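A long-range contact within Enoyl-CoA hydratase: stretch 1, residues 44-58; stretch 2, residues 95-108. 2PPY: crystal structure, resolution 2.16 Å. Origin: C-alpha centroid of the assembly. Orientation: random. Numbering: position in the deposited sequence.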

# COMPACT_ATOMS: atom_id res chain seq x y z
N ILE A 44 -3.62 -1.93 29.36
CA ILE A 44 -2.79 -1.37 28.31
C ILE A 44 -2.74 0.16 28.44
O ILE A 44 -1.65 0.75 28.44
N ASP A 45 -3.90 0.79 28.56
CA ASP A 45 -3.95 2.24 28.71
C ASP A 45 -3.18 2.69 29.94
O ASP A 45 -2.40 3.64 29.89
N ASP A 46 -3.41 2.00 31.06
CA ASP A 46 -2.72 2.33 32.30
C ASP A 46 -1.21 2.27 32.11
O ASP A 46 -0.50 3.21 32.46
N ILE A 47 -0.73 1.15 31.57
CA ILE A 47 0.69 0.96 31.35
C ILE A 47 1.29 2.00 30.41
O ILE A 47 2.42 2.45 30.61
N ARG A 48 0.52 2.40 29.39
CA ARG A 48 0.98 3.41 28.44
C ARG A 48 1.27 4.73 29.14
O ARG A 48 2.29 5.36 28.88
N PHE A 49 0.36 5.14 30.02
CA PHE A 49 0.52 6.39 30.74
C PHE A 49 1.48 6.30 31.91
O PHE A 49 1.61 7.24 32.69
N ASP A 50 2.17 5.17 32.03
CA ASP A 50 3.14 4.97 33.10
C ASP A 50 4.54 4.94 32.49
O ASP A 50 5.01 3.90 32.05
N PRO A 51 5.22 6.10 32.47
CA PRO A 51 6.57 6.30 31.92
C PRO A 51 7.64 5.33 32.39
O PRO A 51 8.61 5.07 31.68
N ASP A 52 7.47 4.78 33.59
CA ASP A 52 8.46 3.87 34.14
C ASP A 52 8.44 2.46 33.55
O ASP A 52 9.43 1.74 33.65
N ILE A 53 7.32 2.07 32.95
CA ILE A 53 7.23 0.73 32.37
C ILE A 53 7.77 0.71 30.94
O ILE A 53 7.29 1.44 30.08
N LYS A 54 8.77 -0.12 30.71
CA LYS A 54 9.38 -0.22 29.39
C LYS A 54 9.11 -1.58 28.74
O LYS A 54 9.24 -1.73 27.52
N VAL A 55 8.74 -2.57 29.54
CA VAL A 55 8.46 -3.90 29.03
C VAL A 55 7.22 -4.50 29.69
O VAL A 55 6.96 -4.28 30.87
N VAL A 56 6.46 -5.25 28.91
CA VAL A 56 5.27 -5.89 29.44
C VAL A 56 5.29 -7.38 29.12
O VAL A 56 5.46 -7.77 27.97
N ILE A 57 5.13 -8.20 30.15
CA ILE A 57 5.10 -9.64 29.96
C ILE A 57 3.68 -10.12 30.23
O ILE A 57 3.11 -9.85 31.28
N VAL A 58 3.09 -10.82 29.27
CA VAL A 58 1.75 -11.33 29.48
C VAL A 58 1.90 -12.82 29.76
O VAL A 58 2.46 -13.56 28.96
N ASP A 95 -4.84 -4.29 18.71
CA ASP A 95 -4.13 -3.35 17.84
C ASP A 95 -3.30 -2.33 18.61
O ASP A 95 -2.27 -1.86 18.12
N LYS A 96 -3.75 -1.97 19.81
CA LYS A 96 -3.05 -0.98 20.64
C LYS A 96 -1.62 -1.35 21.05
O LYS A 96 -0.80 -0.48 21.29
N ILE A 97 -1.33 -2.65 21.12
CA ILE A 97 -0.00 -3.11 21.51
C ILE A 97 1.11 -2.65 20.56
O ILE A 97 2.15 -2.16 21.01
N ALA A 98 0.90 -2.80 19.26
CA ALA A 98 1.90 -2.39 18.28
C ALA A 98 2.17 -0.89 18.34
O ALA A 98 3.23 -0.43 17.92
N ARG A 99 1.21 -0.12 18.85
CA ARG A 99 1.36 1.32 18.95
C ARG A 99 1.93 1.77 20.29
O ARG A 99 2.28 2.94 20.45
N SER A 100 2.02 0.85 21.26
CA SER A 100 2.53 1.17 22.60
C SER A 100 4.06 1.26 22.70
O SER A 100 4.78 0.55 22.01
N PRO A 101 4.56 2.13 23.59
CA PRO A 101 6.01 2.30 23.77
C PRO A 101 6.69 1.05 24.32
O PRO A 101 7.85 0.79 24.01
N GLN A 102 5.98 0.30 25.16
CA GLN A 102 6.53 -0.90 25.78
C GLN A 102 6.61 -2.08 24.83
O GLN A 102 5.79 -2.22 23.92
N VAL A 103 7.59 -2.94 25.07
CA VAL A 103 7.75 -4.15 24.29
C VAL A 103 6.86 -5.19 24.96
O VAL A 103 7.00 -5.46 26.16
N TYR A 104 5.93 -5.76 24.20
CA TYR A 104 5.03 -6.77 24.73
C TYR A 104 5.51 -8.19 24.42
O TYR A 104 5.71 -8.55 23.27
N ILE A 105 5.70 -8.98 25.47
CA ILE A 105 6.16 -10.36 25.32
C ILE A 105 5.10 -11.32 25.86
O ILE A 105 4.63 -11.16 26.98
N ALA A 106 4.74 -12.30 25.05
CA ALA A 106 3.76 -13.30 25.46
C ALA A 106 4.53 -14.48 26.06
O ALA A 106 5.31 -15.13 25.36
N CYS A 107 4.33 -14.74 27.34
CA CYS A 107 5.00 -15.85 28.00
C CYS A 107 4.07 -17.05 27.94
O CYS A 107 3.15 -17.17 28.75
N LEU A 108 4.30 -17.93 26.98
CA LEU A 108 3.45 -19.09 26.79
C LEU A 108 3.92 -20.34 27.55
O LEU A 108 4.93 -20.95 27.20

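The apolar centre of the contact lies where strand 55-58 runs parallel to strand 103-108, with Val 56 paired to Tyr 104. Both side chains emerge on the same face of the sheet. Tyr 104 adopts an m rotamer (chi1 -87°) that swings its ring back toward the neighbouring strand, and Val 56, in the t rotamer, sits squarely over one ring face: its CB lies 3.7 Å from the ring centroid and only 4° off the ring normal, a CH-pi contact, while Val 56 CG2 approaches Tyr 104 CE1 to 3.7 Å. Val 58, also t, extends this layer, its CG2 4.3 Å from Tyr 104 CD2. Its bridge partner Ala 106 has just a methyl group on this face and adds little contact area.

On the face shared by Val 55, Val 103, Ile 57 and Ile 105, contacts step diagonally along the strands. Val 55 (t) places CG1 4.1 Å from CD1 of Ile 105 (m, t), and Ile 57 (m, t) places CG2 3.8 Å from Cys 107 CB. The backbone ladder fixes this register: Val 56 N donates to Val 103 O and Ile 105 N to Val 56 O, each at 2.8 Å.

Beyond the tyrosine ring, the packing passes to the helix of the first stretch. Ile 44, in the m, t rotamer, points toward the second stretch; its CD1 lies 4.1 Å from Ile 97 CG1 and its CG1 3.8 Å from Tyr 104 OH. The tyrosine hydroxyl is therefore set against hydrocarbon, but it donates to water 1, with Tyr 104 OH 2.6 Å from the water oxygen. That water in turn donates to Gln 102 OE1 at 2.8 Å and to Ile 44 O at 3.3 Å, so a single water molecule links the helix, the ring and the glutamine.

Gln 102 (chi1 m, chi2 p) bridges the apolar and polar regions. Its CB meets Val 56 CG2 at 3.7 Å, and its CD lies 3.6 Å from CG2 of Ile 47, itself m, t. At the amide, NE2 donates to Ile 53 O over 2.9 Å, tying the side chain to the end of the Asp 50 to Ile 53 type I turn.

The polar edge is built around Arg 48, whose CA-to-CB bond points sideways but whose extended chain (m, t, t) carries the guanidinium to the second stretch. NE donates to Ser 100 OG at 3.1 Å, almost linearly, and NH2 donates to Lys 96 O at 3.0 Å. Ser 100, an m rotamer, passes its own proton to Lys 96 O (OG to O, 2.8 Å), leaving its oxygen free to accept from the arginine. Lys 96 (m, t, p, t) lays CE over one guanidinium face. Although its NZ is 4.5 Å from Arg 48 NH1, a like-charge approach, the ammonium is engaged by a salt bridge, NZ to Asp 45 OD1 at 2.7 Å.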

# COMPACT_ATOMS: atom_id res chain seq x y z
CB ILE A 44 -3.33 -1.75 26.91
CG1 ILE A 44 -3.24 -3.27 26.74
CG2 ILE A 44 -2.54 -1.05 25.83
CD1 ILE A 44 -3.78 -3.78 25.42
CB ASP A 45 -5.40 2.75 28.80
CG ASP A 45 -6.13 2.69 27.47
OD1 ASP A 45 -5.46 2.76 26.42
OD2 ASP A 45 -7.37 2.60 27.48
CB ASP A 46 -3.10 1.35 33.41
CG ASP A 46 -2.30 1.58 34.67
OD1 ASP A 46 -2.54 2.60 35.34
OD2 ASP A 46 -1.43 0.74 34.99
CB ILE A 47 0.97 -0.46 30.82
CG1 ILE A 47 0.58 -1.49 31.89
CG2 ILE A 47 2.45 -0.61 30.46
CD1 ILE A 47 0.64 -2.93 31.44
CB ARG A 48 -0.09 3.68 27.37
CG ARG A 48 -0.14 2.73 26.19
CD ARG A 48 -1.32 3.13 25.31
NE ARG A 48 -1.34 2.46 24.01
CZ ARG A 48 -2.19 2.77 23.04
NH1 ARG A 48 -3.08 3.75 23.23
NH2 ARG A 48 -2.16 2.13 21.88
CB PHE A 49 -0.85 6.89 31.21
CG PHE A 49 -1.64 7.60 30.14
CD1 PHE A 49 -1.56 8.98 29.99
CD2 PHE A 49 -2.45 6.88 29.26
CE1 PHE A 49 -2.27 9.64 29.00
CE2 PHE A 49 -3.17 7.53 28.26
CZ PHE A 49 -3.08 8.92 28.13
CB ASP A 50 2.88 3.64 33.82
CG ASP A 50 3.72 3.48 35.07
OD1 ASP A 50 4.76 4.16 35.18
OD2 ASP A 50 3.35 2.67 35.94
CB PRO A 51 6.90 7.73 32.34
CG PRO A 51 5.57 8.38 32.43
CD PRO A 51 4.75 7.33 33.13
CB ASP A 52 8.30 3.79 35.66
CG ASP A 52 8.51 5.13 36.34
OD1 ASP A 52 9.57 5.75 36.12
OD2 ASP A 52 7.62 5.55 37.10
CB ILE A 53 5.78 0.22 32.36
CG1 ILE A 53 5.15 0.37 33.75
CG2 ILE A 53 5.76 -1.26 31.95
CD1 ILE A 53 5.86 -0.42 34.83
CB LYS A 54 10.89 0.02 29.50
CG LYS A 54 11.28 1.48 29.78
CD LYS A 54 10.89 1.94 31.18
CE LYS A 54 11.58 3.25 31.56
NZ LYS A 54 11.15 4.44 30.77
CB VAL A 55 9.65 -4.86 29.28
CG1 VAL A 55 9.35 -6.22 28.67
CG2 VAL A 55 10.93 -4.28 28.69
CB VAL A 56 3.98 -5.29 28.86
CG1 VAL A 56 2.77 -6.03 29.42
CG2 VAL A 56 3.90 -3.80 29.18
CB ILE A 57 6.02 -10.40 30.93
CG1 ILE A 57 7.46 -9.93 30.79
CG2 ILE A 57 5.94 -11.89 30.64
CD1 ILE A 57 8.40 -10.54 31.83
CB VAL A 58 0.88 -11.11 28.23
CG1 VAL A 58 -0.53 -11.63 28.48
CG2 VAL A 58 0.85 -9.62 27.88
CB ASP A 95 -5.11 -2.59 16.93
CG ASP A 95 -5.89 -3.49 15.99
OD1 ASP A 95 -5.39 -4.57 15.63
OD2 ASP A 95 -7.02 -3.10 15.61
CB LYS A 96 -3.90 -0.67 21.87
CG LYS A 96 -5.25 -0.05 21.50
CD LYS A 96 -6.20 0.13 22.68
CE LYS A 96 -5.77 1.25 23.61
NZ LYS A 96 -6.91 1.71 24.46
CB ILE A 97 0.02 -4.66 21.62
CG1 ILE A 97 -0.94 -5.11 22.73
CG2 ILE A 97 1.44 -5.15 21.94
CD1 ILE A 97 -1.09 -6.60 22.85
CB ALA A 98 1.44 -2.78 16.88
CB ARG A 99 0.01 2.01 18.73
CG ARG A 99 -0.69 1.60 17.45
CD ARG A 99 -1.94 2.43 17.20
NE ARG A 99 -2.75 1.85 16.13
CZ ARG A 99 -3.96 1.32 16.31
NH1 ARG A 99 -4.51 1.30 17.52
NH2 ARG A 99 -4.60 0.79 15.28
CB SER A 100 2.02 0.13 23.60
OG SER A 100 0.60 0.13 23.65
CB PRO A 101 6.11 3.47 24.75
CG PRO A 101 4.81 4.19 24.60
CD PRO A 101 3.82 3.06 24.46
CB GLN A 102 5.68 -1.37 26.97
CG GLN A 102 5.59 -0.43 28.16
CD GLN A 102 4.60 0.69 27.93
OE1 GLN A 102 3.66 0.56 27.14
NE2 GLN A 102 4.80 1.80 28.64
CB VAL A 103 9.22 -4.65 24.30
CG1 VAL A 103 9.32 -6.04 23.69
CG2 VAL A 103 10.09 -3.68 23.52
CB TYR A 104 3.61 -6.56 24.17
CG TYR A 104 2.77 -5.58 24.97
CD1 TYR A 104 3.15 -4.24 25.10
CD2 TYR A 104 1.62 -6.00 25.63
CE1 TYR A 104 2.39 -3.35 25.87
CE2 TYR A 104 0.86 -5.12 26.40
CZ TYR A 104 1.25 -3.80 26.51
OH TYR A 104 0.51 -2.95 27.29
CB ILE A 105 7.46 -10.60 26.12
CG1 ILE A 105 8.52 -9.56 25.74
CG2 ILE A 105 8.00 -12.02 25.84
CD1 ILE A 105 9.78 -9.67 26.57
CB ALA A 106 2.96 -13.76 24.27
CB CYS A 107 5.31 -15.50 29.46
SG CYS A 107 6.32 -16.74 30.32
CB LEU A 108 3.33 -19.39 25.29
CG LEU A 108 2.95 -18.16 24.44
CD1 LEU A 108 2.96 -18.54 22.96
CD2 LEU A 108 1.56 -17.65 24.85
O HOH W 1 1.03 -0.46 27.05